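Local coordinates for putative fructose-bisphosphate aldolase (Coccidioides immitis, PDB 3PM6), which belongs to the class II fructose-bisphosphate aldolase family, metal-dependent enzymes of TIM-barrel fold, and holds a zinc ion in this structure, at residues S125-V137 against E175-W187. Residues are numbered along the deposited sequence; the frame is centred on the assembly and turned at random.
Sequences SKEENLRLTRELV and EESEEFVATGINW
K126 NZ forms a salt bridge with E179 OE2 at 2.8 Å, meeting the oxygen from above the carboxylate plane and joining two neighbouring outer helices of the TIM barrel. The helices run roughly parallel, 27° apart, as expected where each follows a strand of the parallel barrel. K126 suits this partly exposed edge of the interface because its long chain, bent at chi3 (101°) and chi4, carries the ammonium across to E179, while K126 CG lies 3.3 Å from E176 OE2. One turn further along, L130 lays CD2 over the centre of the F180 ring, a CH-pi contact 3.5 Å from the centroid and 9° off the normal. N129 OD1 sits at the edge of the ring, 3.2 Å from F180 CE1, where the polarised C-H groups suit an oxygen; N129 ND2 bonds to E150 O. The chain leaves helix 174-181 by way of G184, whose positive phi glycine tolerates easily, and the buried I185 packs on A149 of strand 146-149. T133 and V137, touching A149 and T147 of that strand, present branched methyls to I185, V137 CG2 lying 3.7 Å from I185 CG2. R134 reaches over T183, making a weak hydrogen bond from NH1 to A182 O at 3.2 Å, while one water donates to both R134 O and T183 O.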
loop_
_atom_site.group_PDB
_atom_site.type_symbol
_atom_site.label_atom_id
_atom_site.label_comp_id
_atom_site.label_asym_id
_atom_site.label_seq_id
_atom_site.Cartn_x
_atom_site.Cartn_y
_atom_site.Cartn_z
ATOM N N SER A 125 5.346 7.165 33.678
ATOM C CA SER A 125 5.252 8.280 34.639
ATOM C C SER A 125 5.747 9.514 33.926
ATOM O O SER A 125 6.525 9.413 32.938
ATOM C CB SER A 125 6.108 8.012 35.895
ATOM O OG SER A 125 7.496 7.946 35.593
ATOM N N LYS A 126 5.292 10.666 34.403
ATOM C CA LYS A 126 5.680 11.946 33.828
ATOM C C LYS A 126 7.193 12.091 33.613
ATOM O O LYS A 126 7.659 12.498 32.545
ATOM C CB LYS A 126 5.157 13.092 34.712
ATOM C CG LYS A 126 5.436 14.438 34.125
ATOM C CD LYS A 126 5.211 15.571 35.122
ATOM C CE LYS A 126 6.526 16.083 35.709
ATOM N NZ LYS A 126 7.603 16.140 34.646
ATOM N N GLU A 127 7.959 11.789 34.655
ATOM C CA GLU A 127 9.421 11.978 34.643
ATOM C C GLU A 127 10.106 11.014 33.644
ATOM O O GLU A 127 11.029 11.379 32.943
ATOM C CB GLU A 127 9.960 11.835 36.080
ATOM C CG GLU A 127 9.411 12.886 37.112
ATOM C CD GLU A 127 8.047 12.533 37.808
ATOM O OE1 GLU A 127 7.449 11.418 37.655
ATOM O OE2 GLU A 127 7.559 13.424 38.539
ATOM N N GLU A 128 9.617 9.787 33.558
ATOM C CA GLU A 128 10.096 8.842 32.559
ATOM C C GLU A 128 9.709 9.267 31.130
ATOM O O GLU A 128 10.526 9.187 30.202
ATOM C CB GLU A 128 9.569 7.433 32.891
ATOM C CG GLU A 128 10.071 6.316 31.969
ATOM C CD GLU A 128 11.528 5.935 32.227
ATOM O OE1 GLU A 128 12.285 6.672 32.912
ATOM O OE2 GLU A 128 11.916 4.873 31.735
ATOM N N ASN A 129 8.473 9.714 30.958
ATOM C CA ASN A 129 7.994 10.280 29.690
ATOM C C ASN A 129 8.968 11.399 29.251
ATOM O O ASN A 129 9.457 11.393 28.117
ATOM C CB ASN A 129 6.546 10.769 29.920
ATOM C CG ASN A 129 5.871 11.383 28.686
ATOM O OD1 ASN A 129 6.498 11.671 27.650
ATOM N ND2 ASN A 129 4.540 11.637 28.830
ATOM N N LEU A 130 9.305 12.327 30.153
ATOM C CA LEU A 130 10.238 13.410 29.784
ATOM C C LEU A 130 11.596 12.871 29.394
ATOM O O LEU A 130 12.176 13.318 28.382
ATOM C CB LEU A 130 10.459 14.384 30.931
ATOM C CG LEU A 130 9.421 15.443 31.155
ATOM C CD1 LEU A 130 9.732 15.991 32.535
ATOM C CD2 LEU A 130 9.495 16.534 30.061
ATOM N N ARG A 131 12.081 11.902 30.188
ATOM C CA ARG A 131 13.407 11.316 30.009
ATOM C C ARG A 131 13.528 10.620 28.662
ATOM O O ARG A 131 14.445 10.898 27.887
ATOM C CB ARG A 131 13.721 10.320 31.145
ATOM C CG ARG A 131 15.192 9.868 31.199
ATOM C CD ARG A 131 15.445 8.713 32.197
ATOM N NE ARG A 131 14.758 7.467 31.834
ATOM C CZ ARG A 131 15.184 6.623 30.903
ATOM N NH1 ARG A 131 16.295 6.871 30.214
ATOM N NH2 ARG A 131 14.514 5.526 30.654
ATOM N N LEU A 132 12.630 9.676 28.404
ATOM C CA LEU A 132 12.645 8.986 27.126
ATOM C C LEU A 132 12.381 9.963 25.956
ATOM O O LEU A 132 13.038 9.868 24.924
ATOM C CB LEU A 132 11.622 7.853 27.110
ATOM C CG LEU A 132 11.880 6.702 28.074
ATOM C CD1 LEU A 132 10.577 5.899 28.254
ATOM C CD2 LEU A 132 13.082 5.836 27.597
ATOM N N THR A 133 11.422 10.891 26.118
ATOM C CA THR A 133 11.121 11.852 25.027
ATOM C C THR A 133 12.386 12.652 24.662
ATOM O O THR A 133 12.748 12.757 23.496
ATOM C CB THR A 133 9.928 12.797 25.347
ATOM O OG1 THR A 133 8.730 12.030 25.518
ATOM C CG2 THR A 133 9.700 13.813 24.210
ATOM N N ARG A 134 13.082 13.186 25.662
ATOM C CA ARG A 134 14.315 13.972 25.383
ATOM C C ARG A 134 15.330 13.181 24.542
ATOM O O ARG A 134 15.839 13.664 23.541
ATOM C CB ARG A 134 14.960 14.440 26.679
ATOM C CG ARG A 134 16.260 15.224 26.502
ATOM C CD ARG A 134 16.780 15.682 27.871
ATOM N NE ARG A 134 15.855 16.619 28.523
ATOM C CZ ARG A 134 15.818 17.937 28.297
ATOM N NH1 ARG A 134 16.663 18.512 27.428
ATOM N NH2 ARG A 134 14.928 18.682 28.939
ATOM N N GLU A 135 15.601 11.950 24.936
ATOM C CA GLU A 135 16.591 11.174 24.227
ATOM C C GLU A 135 16.114 10.671 22.880
ATOM O O GLU A 135 16.917 10.565 21.954
ATOM C CB GLU A 135 17.206 10.084 25.123
ATOM C CG GLU A 135 16.573 8.735 25.153
ATOM C CD GLU A 135 17.442 7.736 25.963
ATOM O OE1 GLU A 135 17.032 7.356 27.082
ATOM O OE2 GLU A 135 18.541 7.341 25.489
ATOM N N LEU A 136 14.814 10.391 22.750
ATOM C CA LEU A 136 14.289 9.963 21.477
ATOM C C LEU A 136 14.163 11.100 20.472
ATOM O O LEU A 136 14.286 10.874 19.261
ATOM C CB LEU A 136 12.962 9.188 21.630
ATOM C CG LEU A 136 13.142 7.835 22.315
ATOM C CD1 LEU A 136 11.800 7.343 22.863
ATOM C CD2 LEU A 136 13.807 6.794 21.421
ATOM N N VAL A 137 13.888 12.307 20.963
ATOM C CA VAL A 137 13.878 13.484 20.121
ATOM C C VAL A 137 15.278 13.694 19.519
ATOM O O VAL A 137 15.414 13.998 18.325
ATOM C CB VAL A 137 13.450 14.734 20.920
ATOM C CG1 VAL A 137 13.866 16.017 20.195
ATOM C CG2 VAL A 137 11.928 14.698 21.189
ATOM N N GLU A 175 2.671 24.060 32.924
ATOM C CA GLU A 175 3.998 23.767 33.464
ATOM C C GLU A 175 4.576 22.468 32.868
ATOM O O GLU A 175 5.740 22.455 32.441
ATOM C CB GLU A 175 4.034 23.793 35.007
ATOM N N GLU A 176 3.774 21.402 32.782
ATOM C CA GLU A 176 4.277 20.154 32.165
ATOM C C GLU A 176 4.581 20.433 30.682
ATOM O O GLU A 176 5.587 19.957 30.163
ATOM C CB GLU A 176 3.365 18.920 32.390
ATOM C CG GLU A 176 3.828 17.592 31.654
ATOM C CD GLU A 176 3.062 16.326 32.054
ATOM O OE1 GLU A 176 2.109 16.415 32.853
ATOM O OE2 GLU A 176 3.423 15.216 31.584
ATOM N N SER A 177 3.766 21.274 30.040
ATOM C CA SER A 177 4.005 21.682 28.642
ATOM C C SER A 177 5.366 22.339 28.454
ATOM O O SER A 177 6.139 21.941 27.567
ATOM C CB SER A 177 2.913 22.624 28.158
ATOM O OG SER A 177 1.654 21.984 28.156
ATOM N N GLU A 178 5.646 23.342 29.292
ATOM C CA GLU A 178 6.967 23.993 29.383
ATOM C C GLU A 178 8.090 22.990 29.588
ATOM O O GLU A 178 9.087 23.053 28.878
ATOM C CB GLU A 178 6.986 25.023 30.534
ATOM C CG GLU A 178 6.416 26.405 30.174
ATOM C CD GLU A 178 5.955 27.203 31.398
ATOM O OE1 GLU A 178 6.519 26.968 32.502
ATOM O OE2 GLU A 178 5.021 28.050 31.260
ATOM N N GLU A 179 7.932 22.070 30.545
ATOM C CA GLU A 179 8.926 20.995 30.730
ATOM C C GLU A 179 9.171 20.252 29.409
ATOM O O GLU A 179 10.316 19.971 29.067
ATOM C CB GLU A 179 8.562 19.987 31.864
ATOM C CG GLU A 179 8.065 20.634 33.211
ATOM C CD GLU A 179 7.712 19.609 34.346
ATOM O OE1 GLU A 179 6.590 19.655 34.964
ATOM O OE2 GLU A 179 8.603 18.781 34.638
ATOM N N PHE A 180 8.112 19.952 28.655
ATOM C CA PHE A 180 8.285 19.198 27.402
ATOM C C PHE A 180 8.926 20.015 26.269
ATOM O O PHE A 180 9.699 19.467 25.463
ATOM C CB PHE A 180 7.002 18.499 26.963
ATOM C CG PHE A 180 6.817 17.161 27.597
ATOM C CD1 PHE A 180 7.248 16.019 26.950
ATOM C CD2 PHE A 180 6.227 17.040 28.853
ATOM C CE1 PHE A 180 7.104 14.794 27.542
ATOM C CE2 PHE A 180 6.077 15.808 29.447
ATOM C CZ PHE A 180 6.504 14.684 28.797
ATOM N N VAL A 181 8.636 21.312 26.224
ATOM C CA VAL A 181 9.275 22.217 25.237
ATOM C C VAL A 181 10.827 22.164 25.325
ATOM O O VAL A 181 11.514 22.234 24.307
ATOM C CB VAL A 181 8.760 23.684 25.400
ATOM C CG1 VAL A 181 9.699 24.703 24.749
ATOM C CG2 VAL A 181 7.352 23.845 24.832
ATOM N N ALA A 182 11.362 22.056 26.542
ATOM C CA ALA A 182 12.828 21.947 26.759
ATOM C C ALA A 182 13.428 20.652 26.205
ATOM O O ALA A 182 14.650 20.556 26.051
ATOM C CB ALA A 182 13.185 22.105 28.255
ATOM N N THR A 183 12.594 19.644 25.917
ATOM C CA THR A 183 13.115 18.409 25.315
ATOM C C THR A 183 13.462 18.617 23.865
ATOM O O THR A 183 14.095 17.758 23.284
ATOM C CB THR A 183 12.125 17.223 25.370
ATOM O OG1 THR A 183 10.924 17.577 24.674
ATOM C CG2 THR A 183 11.794 16.843 26.798
ATOM N N GLY A 184 13.046 19.743 23.276
ATOM C CA GLY A 184 13.266 19.993 21.838
ATOM C C GLY A 184 12.227 19.420 20.865
ATOM O O GLY A 184 12.434 19.417 19.637
ATOM N N ILE A 185 11.107 18.927 21.391
ATOM C CA ILE A 185 9.984 18.494 20.519
ATOM C C ILE A 185 9.529 19.643 19.660
ATOM O O ILE A 185 9.756 20.770 20.017
ATOM C CB ILE A 185 8.755 18.101 21.325
ATOM C CG1 ILE A 185 8.322 19.310 22.135
ATOM C CG2 ILE A 185 9.040 16.881 22.135
ATOM C CD1 ILE A 185 7.400 19.009 23.239
ATOM N N ASN A 186 8.871 19.372 18.535
ATOM C CA ASN A 186 8.330 20.445 17.707
ATOM C C ASN A 186 6.861 20.690 17.993
ATOM O O ASN A 186 6.424 21.840 17.995
ATOM C CB ASN A 186 8.509 20.121 16.240
ATOM C CG ASN A 186 9.969 19.873 15.883
ATOM O OD1 ASN A 186 10.394 18.716 15.674
ATOM N ND2 ASN A 186 10.759 20.956 15.844
ATOM N N TRP A 187 6.106 19.612 18.228
ATOM C CA TRP A 187 4.654 19.685 18.462
ATOM C C TRP A 187 4.252 18.995 19.763
ATOM O O TRP A 187 4.923 18.084 20.200
ATOM C CB TRP A 187 3.901 19.040 17.298
ATOM C CG TRP A 187 4.420 19.434 15.935
ATOM C CD1 TRP A 187 4.897 20.657 15.555
ATOM C CD2 TRP A 187 4.452 18.614 14.758
ATOM N NE1 TRP A 187 5.272 20.634 14.221
ATOM C CE2 TRP A 187 5.013 19.388 13.717
ATOM C CE3 TRP A 187 4.083 17.296 14.491
ATOM C CZ2 TRP A 187 5.179 18.897 12.436
ATOM C CZ3 TRP A 187 4.263 16.801 13.210
ATOM C CH2 TRP A 187 4.807 17.600 12.201
HETATM O O HOH W 1 16.420 16.267 22.768
#